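Local structure of serine-threonine phosphatase 2C (Toxoplasma gondii, 2I44) at residues Pro20-Ala25 against Ala143-Gly148; Val150-Leu155 against Arg259-Ala264; Arg159-Val164 against Gly267-Met272; Leu170-Leu175 against Gln276-Ala281; Arg250-Arg253 against Gln257-Val260. The protein probably removes phosphate from serine and threonine residues of other proteins, as a metal-dependent phosphatase of the PP2C family that carries calcium ions in this crystal. All coordinates share one frame; numbering follows the deposited sequence.

From the N terminus, contact 1 closes first: it brings strand 22-29 of one sheet against strand 137-146 of the other, with the long helix 98-130 inside the loop between them. Everything else follows it in series. Contacts 2, 3 and 4 open one after another on strands 149-155, 159-166 and 169-174 and close in the same order on strand 258-264, helix 266-269 and helix 274-286, so all three cross one another. Contact 5 is a short-range closure lying within the spans of contacts 3 and 4 and ending on the strand used by contact 2. Contacts 1, 2 and 5 join the two sheets; contacts 3 and 4 pack helices on one of them.

Contact 1 (Pro20-Ala25 against Ala143-Gly148); sequences PAFDAA and AVLAKG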
# COMPACT_ATOMS: atom_id res chain seq x y z
N PRO A 20 11.06 -9.22 17.20
CA PRO A 20 10.86 -8.64 18.53
C PRO A 20 9.48 -8.04 18.82
O PRO A 20 8.85 -8.40 19.81
CB PRO A 20 11.98 -7.60 18.60
CG PRO A 20 13.09 -8.29 17.87
CD PRO A 20 12.38 -8.85 16.65
N ALA A 21 9.01 -7.16 17.94
CA ALA A 21 7.72 -6.52 18.17
C ALA A 21 6.54 -7.06 17.35
O ALA A 21 5.44 -6.51 17.44
CB ALA A 21 7.84 -5.01 17.94
N PHE A 22 6.75 -8.12 16.59
CA PHE A 22 5.65 -8.65 15.77
C PHE A 22 6.05 -9.90 15.01
O PHE A 22 7.23 -10.18 14.83
CB PHE A 22 5.25 -7.59 14.75
CG PHE A 22 6.37 -7.25 13.80
CD1 PHE A 22 6.54 -7.97 12.61
CD2 PHE A 22 7.28 -6.26 14.12
CE1 PHE A 22 7.62 -7.70 11.77
CE2 PHE A 22 8.37 -5.98 13.29
CZ PHE A 22 8.54 -6.70 12.11
N ASP A 23 5.05 -10.64 14.55
CA ASP A 23 5.29 -11.83 13.74
C ASP A 23 4.72 -11.47 12.37
O ASP A 23 3.69 -10.81 12.27
CB ASP A 23 4.56 -13.05 14.31
CG ASP A 23 4.96 -13.35 15.74
OD1 ASP A 23 6.15 -13.14 16.07
OD2 ASP A 23 4.10 -13.81 16.52
N ALA A 24 5.41 -11.88 11.31
CA ALA A 24 4.94 -11.54 9.98
C ALA A 24 4.97 -12.69 9.01
O ALA A 24 5.74 -13.64 9.16
CB ALA A 24 5.74 -10.37 9.44
N ALA A 25 4.13 -12.58 7.99
CA ALA A 25 4.03 -13.59 6.95
C ALA A 25 3.64 -12.86 5.68
O ALA A 25 2.92 -11.86 5.73
CB ALA A 25 2.98 -14.62 7.31
N ALA A 143 3.05 0.94 5.86
CA ALA A 143 2.90 1.08 7.30
C ALA A 143 4.28 1.20 7.92
O ALA A 143 5.16 0.38 7.66
CB ALA A 143 2.17 -0.13 7.89
N VAL A 144 4.48 2.24 8.72
CA VAL A 144 5.75 2.44 9.37
C VAL A 144 5.55 2.27 10.88
O VAL A 144 4.85 3.06 11.52
CB VAL A 144 6.31 3.85 9.07
CG1 VAL A 144 7.61 4.10 9.85
CG2 VAL A 144 6.58 3.98 7.57
N LEU A 145 6.12 1.19 11.42
CA LEU A 145 6.03 0.91 12.85
C LEU A 145 7.23 1.56 13.53
O LEU A 145 8.36 1.34 13.11
CB LEU A 145 6.06 -0.60 13.10
CG LEU A 145 6.19 -1.02 14.57
CD1 LEU A 145 4.91 -0.66 15.32
CD2 LEU A 145 6.45 -2.51 14.66
N ALA A 146 6.97 2.36 14.56
CA ALA A 146 8.05 3.04 15.28
C ALA A 146 7.59 3.39 16.69
O ALA A 146 6.66 4.18 16.88
CB ALA A 146 8.48 4.30 14.55
N LYS A 147 8.26 2.79 17.68
CA LYS A 147 7.98 3.01 19.09
C LYS A 147 6.49 3.08 19.43
O LYS A 147 6.00 4.10 19.93
CB LYS A 147 8.67 4.30 19.57
CG LYS A 147 8.76 4.43 21.09
CD LYS A 147 9.31 5.79 21.51
CE LYS A 147 9.40 5.90 23.03
NZ LYS A 147 9.81 7.26 23.48
N GLY A 148 5.76 2.01 19.14
CA GLY A 148 4.34 1.97 19.45
C GLY A 148 3.40 2.70 18.52
O GLY A 148 2.19 2.70 18.75
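Phe-22 lies beside the end of Leu-145, whose CD2 methyl comes down obliquely on one corner of the ring, 3.9 Å from CD2 and 4.2 Å from CE2 of Phe-22. The two side chains run in opposite directions and slide past each other, and CD2 is the one leucine atom that comes this near the ring. In Phe-22, CG stands between the backbone N and the carbonyl carbon (chi1 62°), which brings the ring up to the strand that bears Leu-145. CG of Leu-145 is anti to the backbone N (chi1 171°), and with chi2 at 68° CD2 is the branch that reaches the ring. The same methyl also reaches Ala-21, whose CB is 4.4 Å from Leu-145 CD2, a looser touch at the residue just before strand 22-29 begins. The overlap is small, 79 Å² in all, but Phe-22 and Leu-145 are both buried. Around them the ring of Phe-22 meets Phe-56 edge-to-face and also touches Tyr-19, while Leu-145 leans on Val-150 of its own sheet. Strands 22-29 and 137-146 belong to different sheets of the PP2C beta sandwich, and this contact lies between the layers near one end. Just beyond, Lys-147 and Gly-148 turn the chain with positive phi at both residues and lead into strand 149-155. Asp-23, next to Phe-22, pairs instead with Lys-321 and Arg-285. With only methyl and ring carbons meeting between the segments, the contact is hydrophobic and non-directional, and its position depends on the fit of the surrounding core.

Contact 2 (Val150-Leu155 against Arg259-Ala264); sequences VAVGHL and RVMILA
An unusually short carbon-carbon approach marks this contact: the CE methyl of Met-261, a selenomethionine, comes to 3.4 Å from Val-150 CG1, tighter than ordinary van der Waals contact. Both groups reach out from their strands and meet tip to tip. Met-261 is extended through its first two torsions, with CG anti to the backbone N (chi1 178°), and then bends at chi3 (-108°), turning the methyl toward the valines. Its selenium stays a little further back, 4.0 Å from Val-150 CG1. A second valine, two residues along on the same strand, adds another contact: Val-152 CG2 is 3.7 Å from Met-261 CE. Different branches are used, CG1 of Val-150 and CG2 of Val-152, so the methyl is received by two neighbouring methyls of one strand. The backbones themselves stay well apart, with 10.1 Å between the CA atoms of Val-150 and Met-261; the long side chain spans about half of that gap, and the valine branch meets it from the other strand. The three touching residues are buried and apolar. Ala-143 packs against the selenium of Met-261, Met-162 and Leu-175 also pack on the CE methyl, and Ile-160 touches the side chain. Strand 149-155 lies in one antiparallel sheet and strand 258-264 in the other, and apolar side chains meeting end to end between two such layers, without backbone bonds between them, form the hydrophobic core of the PP2C beta sandwich.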
# COMPACT_ATOMS: atom_id res chain seq x y z
N VAL A 150 2.09 3.45 14.41
CA VAL A 150 2.07 2.94 13.06
C VAL A 150 1.57 4.06 12.16
O VAL A 150 0.44 4.52 12.29
CB VAL A 150 1.15 1.72 12.90
CG1 VAL A 150 1.11 1.28 11.44
CG2 VAL A 150 1.67 0.58 13.75
N ALA A 151 2.46 4.52 11.28
CA ALA A 151 2.13 5.57 10.34
C ALA A 151 1.67 4.92 9.05
O ALA A 151 2.48 4.40 8.28
CB ALA A 151 3.36 6.44 10.09
N VAL A 152 0.36 4.94 8.81
CA VAL A 152 -0.21 4.36 7.61
C VAL A 152 -0.29 5.37 6.48
O VAL A 152 -0.74 6.51 6.66
CB VAL A 152 -1.65 3.82 7.88
CG1 VAL A 152 -2.26 3.30 6.59
CG2 VAL A 152 -1.62 2.70 8.90
N GLY A 153 0.15 4.95 5.30
CA GLY A 153 0.09 5.81 4.14
C GLY A 153 -0.39 4.98 2.97
O GLY A 153 -0.21 3.76 2.96
N HIS A 154 -1.03 5.61 1.98
CA HIS A 154 -1.48 4.88 0.81
C HIS A 154 -1.84 5.75 -0.38
O HIS A 154 -2.11 6.94 -0.26
CB HIS A 154 -2.66 3.96 1.14
CG HIS A 154 -4.01 4.58 0.94
ND1 HIS A 154 -4.54 5.51 1.82
CD2 HIS A 154 -4.95 4.39 -0.01
CE1 HIS A 154 -5.75 5.86 1.41
NE2 HIS A 154 -6.02 5.19 0.30
N LEU A 155 -1.83 5.10 -1.54
CA LEU A 155 -2.18 5.71 -2.81
C LEU A 155 -2.89 4.62 -3.58
O LEU A 155 -2.35 3.53 -3.76
CB LEU A 155 -0.92 6.12 -3.59
CG LEU A 155 -0.05 7.28 -3.12
CD1 LEU A 155 1.15 7.40 -4.05
CD2 LEU A 155 -0.84 8.58 -3.11
N ARG A 259 -4.32 -6.55 17.61
CA ARG A 259 -3.92 -7.92 17.34
C ARG A 259 -3.28 -8.20 15.99
O ARG A 259 -2.29 -8.92 15.90
CB ARG A 259 -5.13 -8.84 17.49
CG ARG A 259 -5.73 -8.88 18.88
CD ARG A 259 -5.01 -9.89 19.76
NE ARG A 259 -5.49 -9.82 21.14
CZ ARG A 259 -5.17 -8.85 22.00
NH1 ARG A 259 -4.36 -7.86 21.63
NH2 ARG A 259 -5.67 -8.87 23.23
N VAL A 260 -3.84 -7.63 14.93
CA VAL A 260 -3.29 -7.91 13.62
C VAL A 260 -3.54 -6.83 12.58
O VAL A 260 -4.58 -6.17 12.58
CB VAL A 260 -3.83 -9.26 13.10
CG1 VAL A 260 -5.36 -9.23 13.09
CG2 VAL A 260 -3.27 -9.58 11.73
N MSE A 261 -2.57 -6.64 11.70
CA MSE A 261 -2.67 -5.67 10.62
C MSE A 261 -2.47 -6.48 9.35
O MSE A 261 -1.61 -7.36 9.30
CB MSE A 261 -1.58 -4.60 10.77
CG MSE A 261 -1.56 -3.56 9.66
SE MSE A 261 -0.25 -2.15 10.00
CE MSE A 261 -1.48 -0.72 10.42
N ILE A 262 -3.28 -6.19 8.33
CA ILE A 262 -3.18 -6.91 7.07
C ILE A 262 -3.05 -5.94 5.90
O ILE A 262 -3.95 -5.13 5.65
CB ILE A 262 -4.44 -7.79 6.83
CG1 ILE A 262 -4.60 -8.80 7.96
CG2 ILE A 262 -4.33 -8.50 5.48
CD1 ILE A 262 -5.85 -9.65 7.85
N LEU A 263 -1.93 -6.02 5.20
CA LEU A 263 -1.72 -5.18 4.04
C LEU A 263 -1.97 -6.10 2.85
O LEU A 263 -1.40 -7.19 2.78
CB LEU A 263 -0.29 -4.62 3.99
CG LEU A 263 0.15 -3.69 5.13
CD1 LEU A 263 0.61 -4.51 6.32
CD2 LEU A 263 1.29 -2.79 4.65
N ALA A 264 -2.83 -5.67 1.93
CA ALA A 264 -3.14 -6.51 0.77
C ALA A 264 -3.65 -5.72 -0.44
O ALA A 264 -4.13 -4.60 -0.32
CB ALA A 264 -4.16 -7.57 1.18

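Contact 3 (Arg159-Val164 against Gly267-Met272); sequences RIAMGV and GLWDVM
Trp-269 is packed hard against the start of strand 159-166: its NE1 donates a hydrogen bond to Arg-159 O at 3.1 Å, bent at the hydrogen to 143°, and also makes a weak bond to Ala-264 O. The donor stands above the carbonyl plane of Arg-159, with a C=O...N angle of 102°, so the indole approaches from over the peptide. The ring also presses on the base of the arginine side chain, with Arg-159 CB 3.5 Å from Trp-269 CD1. Further out, Arg-159 CD lies over the ring face, 4.0 Å from Trp-269 CG. At the far end of the indole, Ala-161 CB meets CH2 of Trp-269 obliquely at 3.6 Å. Leu-268 CD2 lies on the opposite face, offset toward the rim, and Met-272 O sits at the ring edge in plane, so the indole is wedged on several sides. This is the point in the PP2C beta sandwich where strand 258-264 gives way to helix 266-269, which begins with the calcium ligand Asp-266; the Trp-269 side chain is about 9 Å from a bound calcium ion. The outer side is looser. Beyond CD the extended Arg-159 chain carries its guanidinium past the indole, the two planes 18° apart, to a salt bridge with Asp-178 and a cation-pi contact with Phe-174, which also meets Trp-269 edge-to-face. Asp-270 is exposed, and its OD1 remains 6.0 Å from Arg-159 NH2, too far for a salt bridge. The chain past Trp-269 turns back where Leu-268 O accepts from both Val-271 N and Met-272 N.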
# COMPACT_ATOMS: atom_id res chain seq x y z
N ARG A 159 -5.55 -1.95 0.25
CA ARG A 159 -5.99 -1.57 1.58
C ARG A 159 -5.28 -2.23 2.75
O ARG A 159 -4.64 -3.28 2.60
CB ARG A 159 -7.48 -1.86 1.74
CG ARG A 159 -8.37 -1.24 0.68
CD ARG A 159 -9.79 -1.77 0.82
NE ARG A 159 -10.69 -1.20 -0.17
CZ ARG A 159 -12.00 -1.45 -0.22
NH1 ARG A 159 -12.55 -2.26 0.68
NH2 ARG A 159 -12.76 -0.89 -1.15
N ILE A 160 -5.42 -1.62 3.92
CA ILE A 160 -4.86 -2.14 5.16
C ILE A 160 -6.03 -2.37 6.12
O ILE A 160 -6.80 -1.46 6.38
CB ILE A 160 -3.87 -1.15 5.82
CG1 ILE A 160 -2.69 -0.89 4.88
CG2 ILE A 160 -3.38 -1.72 7.15
CD1 ILE A 160 -1.61 -0.00 5.49
N ALA A 161 -6.16 -3.59 6.62
CA ALA A 161 -7.23 -3.92 7.57
C ALA A 161 -6.60 -4.08 8.95
O ALA A 161 -5.43 -4.46 9.08
CB ALA A 161 -7.94 -5.19 7.15
N MSE A 162 -7.38 -3.80 9.99
CA MSE A 162 -6.86 -3.89 11.34
C MSE A 162 -7.81 -4.61 12.29
O MSE A 162 -9.01 -4.32 12.34
CB MSE A 162 -6.58 -2.48 11.88
CG MSE A 162 -5.83 -2.44 13.20
SE MSE A 162 -3.93 -2.72 12.97
CE MSE A 162 -3.38 -0.85 13.06
N GLY A 163 -7.27 -5.56 13.04
CA GLY A 163 -8.07 -6.31 13.99
C GLY A 163 -7.70 -5.87 15.40
O GLY A 163 -6.54 -5.98 15.80
N VAL A 164 -8.68 -5.35 16.14
CA VAL A 164 -8.46 -4.89 17.50
C VAL A 164 -9.50 -5.54 18.42
O VAL A 164 -10.70 -5.45 18.17
CB VAL A 164 -8.58 -3.35 17.59
CG1 VAL A 164 -8.30 -2.87 19.01
CG2 VAL A 164 -7.62 -2.69 16.60
N GLY A 267 -6.75 -7.69 -5.00
CA GLY A 267 -6.89 -9.08 -5.41
C GLY A 267 -7.50 -9.85 -4.25
O GLY A 267 -8.12 -10.91 -4.44
N LEU A 268 -7.33 -9.32 -3.04
CA LEU A 268 -7.90 -9.92 -1.84
C LEU A 268 -9.20 -9.23 -1.43
O LEU A 268 -10.21 -9.88 -1.16
CB LEU A 268 -6.92 -9.84 -0.67
CG LEU A 268 -7.58 -10.17 0.68
CD1 LEU A 268 -7.97 -11.65 0.71
CD2 LEU A 268 -6.64 -9.86 1.83
N TRP A 269 -9.17 -7.90 -1.40
CA TRP A 269 -10.32 -7.12 -0.96
C TRP A 269 -11.55 -7.12 -1.87
O TRP A 269 -12.66 -6.93 -1.40
CB TRP A 269 -9.87 -5.68 -0.68
CG TRP A 269 -8.73 -5.63 0.31
CD1 TRP A 269 -7.53 -4.99 0.15
CD2 TRP A 269 -8.69 -6.24 1.60
NE1 TRP A 269 -6.75 -5.17 1.27
CE2 TRP A 269 -7.45 -5.93 2.18
CE3 TRP A 269 -9.60 -7.03 2.33
CZ2 TRP A 269 -7.07 -6.37 3.46
CZ3 TRP A 269 -9.23 -7.47 3.61
CH2 TRP A 269 -7.97 -7.13 4.16
N ASP A 270 -11.36 -7.32 -3.17
CA ASP A 270 -12.53 -7.35 -4.04
C ASP A 270 -13.40 -8.55 -3.66
O ASP A 270 -14.59 -8.59 -3.97
CB ASP A 270 -12.12 -7.41 -5.51
CG ASP A 270 -11.57 -6.09 -6.03
OD1 ASP A 270 -11.86 -5.04 -5.40
OD2 ASP A 270 -10.87 -6.08 -7.06
N VAL A 271 -12.80 -9.51 -2.97
CA VAL A 271 -13.53 -10.70 -2.55
C VAL A 271 -13.87 -10.74 -1.06
O VAL A 271 -15.02 -11.01 -0.68
CB VAL A 271 -12.76 -11.98 -2.90
CG1 VAL A 271 -13.57 -13.20 -2.50
CG2 VAL A 271 -12.43 -12.01 -4.39
N MSE A 272 -12.88 -10.47 -0.21
CA MSE A 272 -13.06 -10.52 1.24
C MSE A 272 -13.23 -9.17 1.95
O MSE A 272 -12.60 -8.18 1.59
CB MSE A 272 -11.86 -11.25 1.86
CG MSE A 272 -11.63 -12.66 1.34
SE MSE A 272 -13.08 -13.84 1.87
CE MSE A 272 -13.13 -14.98 0.30

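Contact 4 (Leu170-Leu175 against Gln276-Ala281); sequences LNCEFL and QAVEIA
Val-278 faces Leu-170 and Cys-172 where helix 274-286 packs on a sheet of the PP2C beta sandwich, beside strand 169-174 at the sheet's edge. The contact between carbons is a tip-to-tip meeting of branches: Leu-170 CD2 and Val-278 CG1 approach to 3.5 Å, somewhat closer than usual. Leucine here is at the exposed end of the contact, and its side chain also rests on Glu-165 and Met-282. Sulfur packing is the second kind. Cys-172 holds its SG anti to the carbonyl carbon (chi1 -56°), which turns the sulfur toward the helix and over the isopropyl group of Val-278. The backbones are nearest at this pair, with 7.0 Å between the CA atoms of Cys-172 and Val-278. Val-278 is the buried member, and its CG1 also meets Val-260 of strand 258-264, so one side chain touches both the edge of the sheet and its interior. Polar bonds belong to the surrounding framework. Within the helix Ile-280 N donates to Gln-276 O and Ala-281 N to Ala-277 O, while Gln-276 OE1 takes the backbone NH of Ser-273 at the start of the helix. The residues on alternate positions of the strand, Asn-171 and Glu-173, point away from the helix. Cys-172 SG sits almost evenly over the valine, 3.7 Å from Val-278 CB, 3.8 Å from its CG1 and 3.9 Å from its CG2.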
# COMPACT_ATOMS: atom_id res chain seq x y z
N LEU A 170 -13.87 -8.94 18.37
CA LEU A 170 -12.84 -8.37 17.51
C LEU A 170 -13.39 -7.23 16.64
O LEU A 170 -14.36 -7.42 15.91
CB LEU A 170 -12.25 -9.47 16.63
CG LEU A 170 -10.78 -9.38 16.21
CD1 LEU A 170 -9.91 -9.10 17.42
CD2 LEU A 170 -10.37 -10.69 15.55
N ASN A 171 -12.78 -6.06 16.75
CA ASN A 171 -13.18 -4.89 15.96
C ASN A 171 -12.31 -4.91 14.69
O ASN A 171 -11.08 -4.88 14.78
CB ASN A 171 -12.95 -3.61 16.76
CG ASN A 171 -13.36 -2.36 16.01
OD1 ASN A 171 -12.73 -1.98 15.01
ND2 ASN A 171 -14.41 -1.70 16.49
N CYS A 172 -12.95 -4.95 13.53
CA CYS A 172 -12.25 -5.01 12.26
C CYS A 172 -12.62 -3.87 11.33
O CYS A 172 -13.80 -3.67 11.03
CB CYS A 172 -12.57 -6.34 11.58
SG CYS A 172 -12.17 -7.75 12.62
N GLU A 173 -11.62 -3.15 10.85
CA GLU A 173 -11.87 -2.02 9.97
C GLU A 173 -10.70 -1.79 9.01
O GLU A 173 -9.60 -2.31 9.22
CB GLU A 173 -12.05 -0.75 10.81
CG GLU A 173 -10.75 -0.24 11.44
CD GLU A 173 -10.88 1.14 12.06
OE1 GLU A 173 -11.57 2.00 11.46
OE2 GLU A 173 -10.29 1.39 13.14
N PHE A 174 -10.95 -1.03 7.96
CA PHE A 174 -9.91 -0.67 7.00
C PHE A 174 -9.36 0.66 7.50
O PHE A 174 -10.13 1.49 7.97
CB PHE A 174 -10.49 -0.49 5.59
CG PHE A 174 -10.80 -1.77 4.89
CD1 PHE A 174 -9.81 -2.72 4.68
CD2 PHE A 174 -12.09 -2.02 4.42
CE1 PHE A 174 -10.08 -3.90 4.00
CE2 PHE A 174 -12.37 -3.20 3.75
CZ PHE A 174 -11.37 -4.14 3.54
N LEU A 175 -8.05 0.85 7.43
CA LEU A 175 -7.46 2.11 7.87
C LEU A 175 -7.29 3.05 6.68
O LEU A 175 -6.86 4.19 6.82
CB LEU A 175 -6.10 1.86 8.52
CG LEU A 175 -6.11 1.00 9.79
CD1 LEU A 175 -4.68 0.76 10.27
CD2 LEU A 175 -6.93 1.70 10.86
N GLN A 276 -13.72 -10.55 7.49
CA GLN A 276 -13.45 -11.89 6.97
C GLN A 276 -11.95 -12.16 6.91
O GLN A 276 -11.49 -13.26 7.25
CB GLN A 276 -14.05 -12.07 5.58
CG GLN A 276 -15.57 -12.12 5.55
CD GLN A 276 -16.11 -12.27 4.14
OE1 GLN A 276 -15.82 -11.45 3.27
NE2 GLN A 276 -16.88 -13.32 3.90
N ALA A 277 -11.18 -11.17 6.47
CA ALA A 277 -9.74 -11.35 6.38
C ALA A 277 -9.12 -11.54 7.76
O ALA A 277 -8.32 -12.45 7.97
CB ALA A 277 -9.11 -10.14 5.68
N VAL A 278 -9.50 -10.69 8.71
CA VAL A 278 -8.95 -10.80 10.05
C VAL A 278 -9.28 -12.16 10.67
O VAL A 278 -8.41 -12.81 11.25
CB VAL A 278 -9.50 -9.68 10.95
CG1 VAL A 278 -9.09 -9.93 12.39
CG2 VAL A 278 -8.96 -8.34 10.48
N GLU A 279 -10.52 -12.59 10.53
CA GLU A 279 -10.95 -13.88 11.06
C GLU A 279 -10.10 -15.02 10.49
O GLU A 279 -9.57 -15.83 11.25
CB GLU A 279 -12.42 -14.13 10.74
CG GLU A 279 -12.89 -15.54 11.07
CD GLU A 279 -14.39 -15.71 10.93
OE1 GLU A 279 -15.13 -15.25 11.83
OE2 GLU A 279 -14.84 -16.29 9.91
N ILE A 280 -9.98 -15.06 9.17
CA ILE A 280 -9.19 -16.09 8.50
C ILE A 280 -7.75 -16.06 8.99
O ILE A 280 -7.16 -17.10 9.29
CB ILE A 280 -9.21 -15.90 6.97
CG1 ILE A 280 -10.63 -16.11 6.43
CG2 ILE A 280 -8.24 -16.88 6.30
CD1 ILE A 280 -10.76 -15.86 4.94
N ALA A 281 -7.18 -14.86 9.06
CA ALA A 281 -5.80 -14.68 9.51
C ALA A 281 -5.65 -15.06 10.99
O ALA A 281 -4.68 -15.72 11.37
CB ALA A 281 -5.36 -13.24 9.30

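Contact 5 (Arg250-Arg253 against Gln257-Val260); sequences RVVR and QHRV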
# COMPACT_ATOMS: atom_id res chain seq x y z
N ARG A 250 -2.29 8.38 8.15
CA ARG A 250 -2.97 8.17 9.43
C ARG A 250 -2.04 7.49 10.42
O ARG A 250 -1.50 6.41 10.15
CB ARG A 250 -4.23 7.32 9.22
CG ARG A 250 -4.98 6.95 10.50
CD ARG A 250 -6.24 6.14 10.19
NE ARG A 250 -6.97 5.77 11.41
CZ ARG A 250 -8.09 5.03 11.42
NH1 ARG A 250 -8.61 4.58 10.29
NH2 ARG A 250 -8.68 4.75 12.58
N VAL A 251 -1.84 8.12 11.58
CA VAL A 251 -0.99 7.55 12.61
C VAL A 251 -1.86 6.97 13.73
O VAL A 251 -2.67 7.67 14.34
CB VAL A 251 -0.04 8.62 13.23
CG1 VAL A 251 0.82 7.98 14.31
CG2 VAL A 251 0.84 9.23 12.15
N VAL A 252 -1.69 5.68 13.99
CA VAL A 252 -2.46 5.01 15.02
C VAL A 252 -1.53 4.49 16.12
O VAL A 252 -0.42 4.04 15.84
CB VAL A 252 -3.26 3.82 14.42
CG1 VAL A 252 -2.39 3.04 13.46
CG2 VAL A 252 -3.78 2.91 15.52
N ARG A 253 -1.99 4.58 17.37
CA ARG A 253 -1.20 4.08 18.49
C ARG A 253 -1.45 2.58 18.59
O ARG A 253 -2.60 2.14 18.57
CB ARG A 253 -1.66 4.69 19.81
CG ARG A 253 -1.42 6.17 19.98
CD ARG A 253 -2.05 6.64 21.29
NE ARG A 253 -1.87 8.07 21.51
CZ ARG A 253 -0.76 8.62 22.01
NH1 ARG A 253 0.27 7.86 22.36
NH2 ARG A 253 -0.69 9.94 22.16
N GLN A 257 -4.54 -4.07 22.85
CA GLN A 257 -5.63 -4.77 22.17
C GLN A 257 -5.41 -4.97 20.68
O GLN A 257 -6.09 -5.79 20.05
CB GLN A 257 -6.96 -4.04 22.39
CG GLN A 257 -7.45 -4.04 23.83
CD GLN A 257 -6.55 -3.25 24.76
OE1 GLN A 257 -6.29 -2.06 24.55
NE2 GLN A 257 -6.06 -3.91 25.80
N HIS A 258 -4.48 -4.22 20.09
CA HIS A 258 -4.21 -4.37 18.67
C HIS A 258 -3.62 -5.76 18.41
O HIS A 258 -2.56 -6.11 18.94
CB HIS A 258 -3.28 -3.26 18.19
CG HIS A 258 -3.98 -1.95 17.98
ND1 HIS A 258 -4.32 -1.48 16.73
CD2 HIS A 258 -4.50 -1.07 18.87
CE1 HIS A 258 -5.02 -0.36 16.85
NE2 HIS A 258 -5.14 -0.09 18.14
N ARG A 259 -4.32 -6.55 17.61
CA ARG A 259 -3.92 -7.92 17.34
C ARG A 259 -3.28 -8.20 15.99
O ARG A 259 -2.29 -8.92 15.90
CB ARG A 259 -5.13 -8.84 17.49
CG ARG A 259 -5.73 -8.88 18.88
CD ARG A 259 -5.01 -9.89 19.76
NE ARG A 259 -5.49 -9.82 21.14
CZ ARG A 259 -5.17 -8.85 22.00
NH1 ARG A 259 -4.36 -7.86 21.63
NH2 ARG A 259 -5.67 -8.87 23.23
N VAL A 260 -3.84 -7.63 14.93
CA VAL A 260 -3.29 -7.91 13.62
C VAL A 260 -3.54 -6.83 12.58
O VAL A 260 -4.58 -6.17 12.58
CB VAL A 260 -3.83 -9.26 13.10
CG1 VAL A 260 -5.36 -9.23 13.09
CG2 VAL A 260 -3.27 -9.58 11.73
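Strand residues 250-253 meet His-258 only toward their end, at Val-252 and Arg-253. Arg-250, at the start, takes no part in the contact; its extended side chain ends in a long, weak ion pair with Glu-173, while its backbone pairs with Val-152. Val-251 packs on Phe-149. Val-252 makes the first touch: its CG2, anti to the backbone N, reaches the imidazole obliquely and stops 3.7 Å from the ring atom modelled as CE1 of His-258. Arg-253 then contributes its backbone. Its carbonyl O lies over one face of the imidazole, 3.4 Å from the ring atom modelled as NE2 of His-258, while its guanidinium leads away toward Asp-102, another long and weak pairing. The histidine ring is probably turned over in the model, so these atom names are provisional, although the ring's position is not. Only Val-254, Thr-255, Pro-256 and Gln-257 separate Arg-253 from His-258, and this short link carries the chain from one sheet of the PP2C sandwich to the other. Just after the histidine, Arg-259 and Val-260 both face Gly-163 in a classic beta bulge. Met-162, Val-164 and Phe-320 also pack on His-258. With a methyl set obliquely to it and a carbonyl oxygen over one face, the imidazole has mixed apolar and polar surroundings in a small surface contact that joins the two sheets at their connecting turn.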